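PDB 1FKM: GTPase-activating protein GYP1, which stimulates GTP hydrolysis by the Rab-type GTPases Ypt1 and Ypt7, supplying an arginine finger and a glutamine finger in trans through its TBC domain. Local coordinates for residues I21-R27 with V42-L46; R7-D12 with N32-H38. All blocks are in the same frame, centred on the assembly; numbering follows the deposited sequence.

Interaction 1: residues I21-R27 with V42-L46; sequences INQQDLR and VWKLL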
loop_
_atom_site.group_PDB
_atom_site.type_symbol
_atom_site.label_atom_id
_atom_site.label_comp_id
_atom_site.label_asym_id
_atom_site.label_seq_id
_atom_site.Cartn_x
_atom_site.Cartn_y
_atom_site.Cartn_z
ATOM N N ILE A 21 3.484 -23.995 3.721
ATOM C CA ILE A 21 2.979 -23.356 2.511
ATOM C C ILE A 21 4.089 -23.056 1.509
ATOM O O ILE A 21 5.127 -22.498 1.868
ATOM C CB ILE A 21 2.226 -22.053 2.864
ATOM C CG1 ILE A 21 1.054 -22.387 3.792
ATOM C CG2 ILE A 21 1.715 -21.366 1.592
ATOM C CD1 ILE A 21 0.301 -21.187 4.310
ATOM N N ASN A 22 3.865 -23.430 0.251
ATOM C CA ASN A 22 4.843 -23.199 -0.811
ATOM C C ASN A 22 4.780 -21.764 -1.340
ATOM O O ASN A 22 3.933 -21.432 -2.174
ATOM C CB ASN A 22 4.606 -24.179 -1.964
ATOM C CG ASN A 22 5.661 -24.070 -3.044
ATOM O OD1 ASN A 22 5.874 -23.001 -3.612
ATOM N ND2 ASN A 22 6.330 -25.179 -3.331
ATOM N N GLN A 23 5.696 -20.929 -0.855
ATOM C CA GLN A 23 5.787 -19.519 -1.232
ATOM C C GLN A 23 5.829 -19.307 -2.745
ATOM O O GLN A 23 5.214 -18.371 -3.268
ATOM C CB GLN A 23 7.040 -18.901 -0.598
ATOM C CG GLN A 23 7.147 -17.388 -0.728
ATOM C CD GLN A 23 6.226 -16.652 0.226
ATOM O OE1 GLN A 23 5.013 -16.863 0.223
ATOM N NE2 GLN A 23 6.798 -15.779 1.048
ATOM N N GLN A 24 6.567 -20.167 -3.444
ATOM C CA GLN A 24 6.680 -20.071 -4.896
ATOM C C GLN A 24 5.328 -20.208 -5.578
ATOM O O GLN A 24 4.952 -19.375 -6.407
ATOM C CB GLN A 24 7.616 -21.153 -5.441
ATOM C CG GLN A 24 9.094 -20.900 -5.211
ATOM C CD GLN A 24 9.966 -21.880 -5.980
ATOM O OE1 GLN A 24 9.864 -21.990 -7.204
ATOM N NE2 GLN A 24 10.828 -22.597 -5.266
ATOM N N ASP A 25 4.603 -21.272 -5.245
ATOM C CA ASP A 25 3.294 -21.491 -5.841
ATOM C C ASP A 25 2.378 -20.318 -5.516
ATOM O O ASP A 25 1.652 -19.827 -6.377
ATOM C CB ASP A 25 2.662 -22.784 -5.315
ATOM C CG ASP A 25 3.417 -24.027 -5.748
ATOM O OD1 ASP A 25 3.851 -24.086 -6.918
ATOM O OD2 ASP A 25 3.560 -24.952 -4.923
ATOM N N LEU A 26 2.432 -19.858 -4.272
ATOM C CA LEU A 26 1.584 -18.751 -3.837
ATOM C C LEU A 26 1.850 -17.452 -4.607
ATOM O O LEU A 26 0.916 -16.777 -5.040
ATOM C CB LEU A 26 1.767 -18.523 -2.331
ATOM C CG LEU A 26 0.856 -17.474 -1.688
ATOM C CD1 LEU A 26 -0.606 -17.872 -1.885
ATOM C CD2 LEU A 26 1.197 -17.342 -0.200
ATOM N N ARG A 27 3.122 -17.104 -4.772
ATOM C CA ARG A 27 3.499 -15.896 -5.501
ATOM C C ARG A 27 3.047 -15.977 -6.959
ATOM O O ARG A 27 2.548 -15.006 -7.527
ATOM C CB ARG A 27 5.017 -15.709 -5.479
ATOM C CG ARG A 27 5.603 -15.276 -4.153
ATOM C CD ARG A 27 7.106 -15.046 -4.293
ATOM N NE ARG A 27 7.404 -14.148 -5.406
ATOM C CZ ARG A 27 8.628 -13.759 -5.757
ATOM N NH1 ARG A 27 9.684 -14.187 -5.079
ATOM N NH2 ARG A 27 8.793 -12.939 -6.787
ATOM N N VAL A 42 -3.042 -14.345 2.682
ATOM C CA VAL A 42 -2.046 -14.287 1.617
ATOM C C VAL A 42 -1.167 -13.047 1.675
ATOM O O VAL A 42 0.035 -13.140 1.447
ATOM C CB VAL A 42 -2.711 -14.399 0.221
ATOM C CG1 VAL A 42 -1.648 -14.326 -0.873
ATOM C CG2 VAL A 42 -3.469 -15.723 0.120
ATOM N N TRP A 43 -1.747 -11.886 1.972
ATOM C CA TRP A 43 -0.940 -10.676 2.074
ATOM C C TRP A 43 0.085 -10.813 3.207
ATOM O O TRP A 43 1.239 -10.409 3.065
ATOM C CB TRP A 43 -1.826 -9.456 2.330
ATOM C CG TRP A 43 -2.395 -8.840 1.089
ATOM C CD1 TRP A 43 -2.676 -9.473 -0.100
ATOM C CD2 TRP A 43 -2.814 -7.479 0.928
ATOM N NE1 TRP A 43 -3.248 -8.580 -0.985
ATOM C CE2 TRP A 43 -3.343 -7.352 -0.379
ATOM C CE3 TRP A 43 -2.794 -6.352 1.764
ATOM C CZ2 TRP A 43 -3.848 -6.147 -0.868
ATOM C CZ3 TRP A 43 -3.301 -5.146 1.274
ATOM C CH2 TRP A 43 -3.818 -5.057 -0.027
ATOM N N LYS A 44 -0.337 -11.375 4.333
ATOM C CA LYS A 44 0.574 -11.544 5.466
ATOM C C LYS A 44 1.690 -12.529 5.134
ATOM O O LYS A 44 2.829 -12.355 5.571
ATOM C CB LYS A 44 -0.199 -11.996 6.702
ATOM C CG LYS A 44 -1.201 -10.947 7.189
ATOM C CD LYS A 44 -2.026 -11.445 8.367
ATOM C CE LYS A 44 -3.176 -10.480 8.677
ATOM N NZ LYS A 44 -4.073 -11.000 9.749
ATOM N N LEU A 45 1.373 -13.552 4.345
ATOM C CA LEU A 45 2.385 -14.532 3.951
ATOM C C LEU A 45 3.366 -13.924 2.946
ATOM O O LEU A 45 4.577 -14.077 3.080
ATOM C CB LEU A 45 1.729 -15.772 3.330
ATOM C CG LEU A 45 0.990 -16.737 4.266
ATOM C CD1 LEU A 45 0.140 -17.703 3.447
ATOM C CD2 LEU A 45 2.010 -17.496 5.120
ATOM N N LEU A 46 2.844 -13.213 1.950
ATOM C CA LEU A 46 3.706 -12.626 0.927
ATOM C C LEU A 46 4.640 -11.530 1.424
ATOM O O LEU A 46 5.764 -11.402 0.937
ATOM C CB LEU A 46 2.858 -12.081 -0.228
ATOM C CG LEU A 46 2.091 -13.130 -1.039
ATOM C CD1 LEU A 46 1.184 -12.436 -2.058
ATOM C CD2 LEU A 46 3.082 -14.064 -1.735
#
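L26 reaches from helix 23-30 to the flank of helix 39-46 and divides its two methyls between V42 and L45, joining two helices in the N-terminal part of the GAP domain, with 42-46 inside the TBC family region. Its CG stands anti to the backbone N (chi1 -175°), which carries the fork toward helix 39-46: CD1 meets V42 CG1 at 3.8 Å, while CD2 lies against L45 CD1, also at 3.8 Å. The L26 and L45 side chains cross at about a right angle, whereas L26 and V42 meet on a slant. L45 is shared with I21, which precedes the N-cap residue, since its CD1 also touches I21 CD1 at 3.6 Å, again nearly perpendicular. Next to this, L46 CD2 rests on the aliphatic part of R27, 3.7 Å from R27 CG. The short helical segments run at 124° to each other with their axes 10.9 Å apart, a separation that branched side chains fill. A bend at chi2 (76°) brings the Q23 amide over to the second helix, where NE2 gives a straight but weak hydrogen bond of 3.5 Å to L45 O. N22 occupies the N-cap of the first helix, its OD1 accepting from D25 N at 2.7 Å from above the carbonyl plane. L15 of helix 4-15 also touches I21, L26, V42 and L45, adding a third helix to this core. The contact is thus held mainly by methyl-to-methyl packing; Q23 contributes one long bond, and its buried OE1 has no polar partner in the model, a probable small desolvation cost.

Interaction 2: residues R7-D12 with N32-H38; sequences RISKFD and NGIPKIH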
loop_
_atom_site.group_PDB
_atom_site.type_symbol
_atom_site.label_atom_id
_atom_site.label_comp_id
_atom_site.label_asym_id
_atom_site.label_seq_id
_atom_site.Cartn_x
_atom_site.Cartn_y
_atom_site.Cartn_z
ATOM N N ARG A 7 -11.097 -20.476 -8.590
ATOM C CA ARG A 7 -9.903 -19.773 -8.149
ATOM C C ARG A 7 -9.769 -19.826 -6.631
ATOM O O ARG A 7 -8.671 -19.988 -6.098
ATOM C CB ARG A 7 -9.931 -18.325 -8.638
ATOM C CG ARG A 7 -8.602 -17.611 -8.441
ATOM C CD ARG A 7 -8.499 -16.360 -9.293
ATOM N NE ARG A 7 -7.192 -15.726 -9.142
ATOM C CZ ARG A 7 -6.051 -16.200 -9.645
ATOM N NH1 ARG A 7 -6.037 -17.327 -10.350
ATOM N NH2 ARG A 7 -4.917 -15.540 -9.444
ATOM N N ILE A 8 -10.893 -19.704 -5.936
ATOM C CA ILE A 8 -10.886 -19.765 -4.484
ATOM C C ILE A 8 -10.384 -21.139 -4.053
ATOM O O ILE A 8 -9.619 -21.261 -3.095
ATOM C CB ILE A 8 -12.306 -19.499 -3.922
ATOM C CG1 ILE A 8 -12.651 -18.016 -4.106
ATOM C CG2 ILE A 8 -12.385 -19.901 -2.460
ATOM C CD1 ILE A 8 -14.097 -17.659 -3.816
ATOM N N SER A 9 -10.806 -22.171 -4.776
ATOM C CA SER A 9 -10.393 -23.536 -4.468
ATOM C C SER A 9 -8.893 -23.740 -4.690
ATOM O O SER A 9 -8.242 -24.434 -3.917
ATOM C CB SER A 9 -11.171 -24.536 -5.329
ATOM O OG SER A 9 -10.760 -25.861 -5.044
ATOM N N LYS A 10 -8.353 -23.143 -5.749
ATOM C CA LYS A 10 -6.926 -23.264 -6.040
ATOM C C LYS A 10 -6.114 -22.683 -4.888
ATOM O O LYS A 10 -5.113 -23.258 -4.471
ATOM C CB LYS A 10 -6.579 -22.532 -7.339
ATOM C CG LYS A 10 -7.230 -23.126 -8.579
ATOM C CD LYS A 10 -6.799 -22.391 -9.838
ATOM C CE LYS A 10 -5.300 -22.526 -10.074
ATOM N NZ LYS A 10 -4.848 -21.766 -11.276
ATOM N N PHE A 11 -6.541 -21.535 -4.371
ATOM C CA PHE A 11 -5.833 -20.933 -3.249
ATOM C C PHE A 11 -6.004 -21.805 -2.006
ATOM O O PHE A 11 -5.067 -21.975 -1.231
ATOM C CB PHE A 11 -6.355 -19.519 -2.970
ATOM C CG PHE A 11 -5.748 -18.462 -3.849
ATOM C CD1 PHE A 11 -6.211 -18.257 -5.145
ATOM C CD2 PHE A 11 -4.699 -17.674 -3.375
ATOM C CE1 PHE A 11 -5.639 -17.280 -5.959
ATOM C CE2 PHE A 11 -4.121 -16.697 -4.179
ATOM C CZ PHE A 11 -4.589 -16.496 -5.475
ATOM N N ASP A 12 -7.197 -22.369 -1.825
ATOM C CA ASP A 12 -7.458 -23.223 -0.668
ATOM C C ASP A 12 -6.471 -24.387 -0.572
ATOM O O ASP A 12 -5.940 -24.667 0.501
ATOM C CB ASP A 12 -8.885 -23.786 -0.711
ATOM C CG ASP A 12 -9.936 -22.756 -0.340
ATOM O OD1 ASP A 12 -9.746 -22.050 0.670
ATOM O OD2 ASP A 12 -10.958 -22.662 -1.052
ATOM N N ASN A 32 -1.653 -12.670 -10.370
ATOM C CA ASN A 32 -2.832 -12.389 -11.177
ATOM C C ASN A 32 -4.083 -12.045 -10.381
ATOM O O ASN A 32 -5.181 -12.064 -10.928
ATOM C CB ASN A 32 -3.121 -13.582 -12.094
ATOM C CG ASN A 32 -1.908 -13.987 -12.909
ATOM O OD1 ASN A 32 -1.278 -13.154 -13.558
ATOM N ND2 ASN A 32 -1.573 -15.270 -12.877
ATOM N N GLY A 33 -3.921 -11.738 -9.097
ATOM C CA GLY A 33 -5.067 -11.383 -8.281
ATOM C C GLY A 33 -5.406 -12.412 -7.221
ATOM O O GLY A 33 -5.353 -13.620 -7.461
ATOM N N ILE A 34 -5.771 -11.926 -6.042
ATOM C CA ILE A 34 -6.112 -12.795 -4.927
ATOM C C ILE A 34 -7.585 -12.654 -4.559
ATOM O O ILE A 34 -8.072 -11.537 -4.363
ATOM C CB ILE A 34 -5.262 -12.432 -3.682
ATOM C CG1 ILE A 34 -3.772 -12.549 -4.023
ATOM C CG2 ILE A 34 -5.622 -13.350 -2.516
ATOM C CD1 ILE A 34 -2.849 -11.837 -3.022
ATOM N N PRO A 35 -8.317 -13.783 -4.476
ATOM C CA PRO A 35 -9.738 -13.759 -4.116
ATOM C C PRO A 35 -9.858 -12.974 -2.809
ATOM O O PRO A 35 -9.056 -13.176 -1.896
ATOM C CB PRO A 35 -10.063 -15.237 -3.925
ATOM C CG PRO A 35 -9.158 -15.906 -4.930
ATOM C CD PRO A 35 -7.861 -15.163 -4.733
ATOM N N LYS A 36 -10.849 -12.096 -2.711
ATOM C CA LYS A 36 -10.997 -11.283 -1.508
ATOM C C LYS A 36 -10.998 -12.063 -0.195
ATOM O O LYS A 36 -10.409 -11.617 0.790
ATOM C CB LYS A 36 -12.254 -10.407 -1.599
ATOM C CG LYS A 36 -13.565 -11.159 -1.752
ATOM C CD LYS A 36 -14.739 -10.188 -1.729
ATOM C CE LYS A 36 -16.078 -10.898 -1.888
ATOM N NZ LYS A 36 -16.212 -11.535 -3.226
ATOM N N ILE A 37 -11.633 -13.227 -0.163
ATOM C CA ILE A 37 -11.667 -13.995 1.077
ATOM C C ILE A 37 -10.269 -14.448 1.536
ATOM O O ILE A 37 -10.038 -14.662 2.727
ATOM C CB ILE A 37 -12.596 -15.225 0.947
ATOM C CG1 ILE A 37 -12.783 -15.873 2.320
ATOM C CG2 ILE A 37 -12.017 -16.229 -0.046
ATOM C CD1 ILE A 37 -13.773 -17.014 2.326
ATOM N N HIS A 38 -9.332 -14.562 0.599
ATOM C CA HIS A 38 -7.976 -15.004 0.934
ATOM C C HIS A 38 -6.952 -13.901 1.158
ATOM O O HIS A 38 -5.862 -14.168 1.664
ATOM C CB HIS A 38 -7.438 -15.933 -0.159
ATOM C CG HIS A 38 -8.029 -17.306 -0.123
ATOM N ND1 HIS A 38 -8.705 -17.853 -1.192
ATOM C CD2 HIS A 38 -8.052 -18.239 0.856
ATOM C CE1 HIS A 38 -9.121 -19.065 -0.872
ATOM N NE2 HIS A 38 -8.737 -19.324 0.365
HETATM O O HOH W 1 -3.469 -17.117 -11.888
#
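Helix 4-15 packs against the loop joining helices 23-30 and 39-46, in the N-terminal part of the GAP domain, with F11 and P35 meeting at the middle. P35 CD sits over one face of the F11 ring, 3.5 Å from its centroid and 22° off the normal, a CH-pi contact. F11 CB in turn lies over a face of the H38 imidazole, whose opposite face carries I37 CG2; the two rings are near parallel but slid apart, with little overlap. H38 NE2 donates to D12 OD1 at 2.9 Å, in the imidazole plane but from above the carboxylate plane, and the same OD1 forms a salt bridge with K16. Were H38 an alanine, D12 OD1 would probably lose one of its partners and a gap would be likely to open beside F11 CB. At the other end R7 extends from CG to NE, its CG opposite the backbone N (chi1 -169°), and NH2 meets G33 O on a lone pair at 2.8 Å; NE adds a weak bond to that oxygen. A water accepts from both R7 NH1 (3.0 Å) and N32 ND2. With phi at 111°, any side chain at G33 would press on N32 O, so glycine fits here. Behind the loop, I34 packs on R39, V42 and W43 of helix 39-46 and its N donates to D255, while F11 also touches I29 and S30 of helix 23-30.

How the interactions relate
Interactions 1 and 2 are neighbouring parts of one helical cluster, their centres 11 Å apart and on the same side of the chain's centre. Their segments cross along the sequence: 7-12 and 21-27 come first, then 32-38 and 42-46. The two touch chiefly through I34, whose CD1 lies 3.5 Å from V42 CG1 and 3.8 Å from W43 CD1; V42 CG2 also approaches F11 CD2 at 4.2 Å. V42 therefore faces both L26 in interaction 1 and I34 in interaction 2. Of the touching residues, five of seven are buried in interaction 1 against four of ten in interaction 2, which is the more polar. Both lie away from the finger residues R96 and Q131.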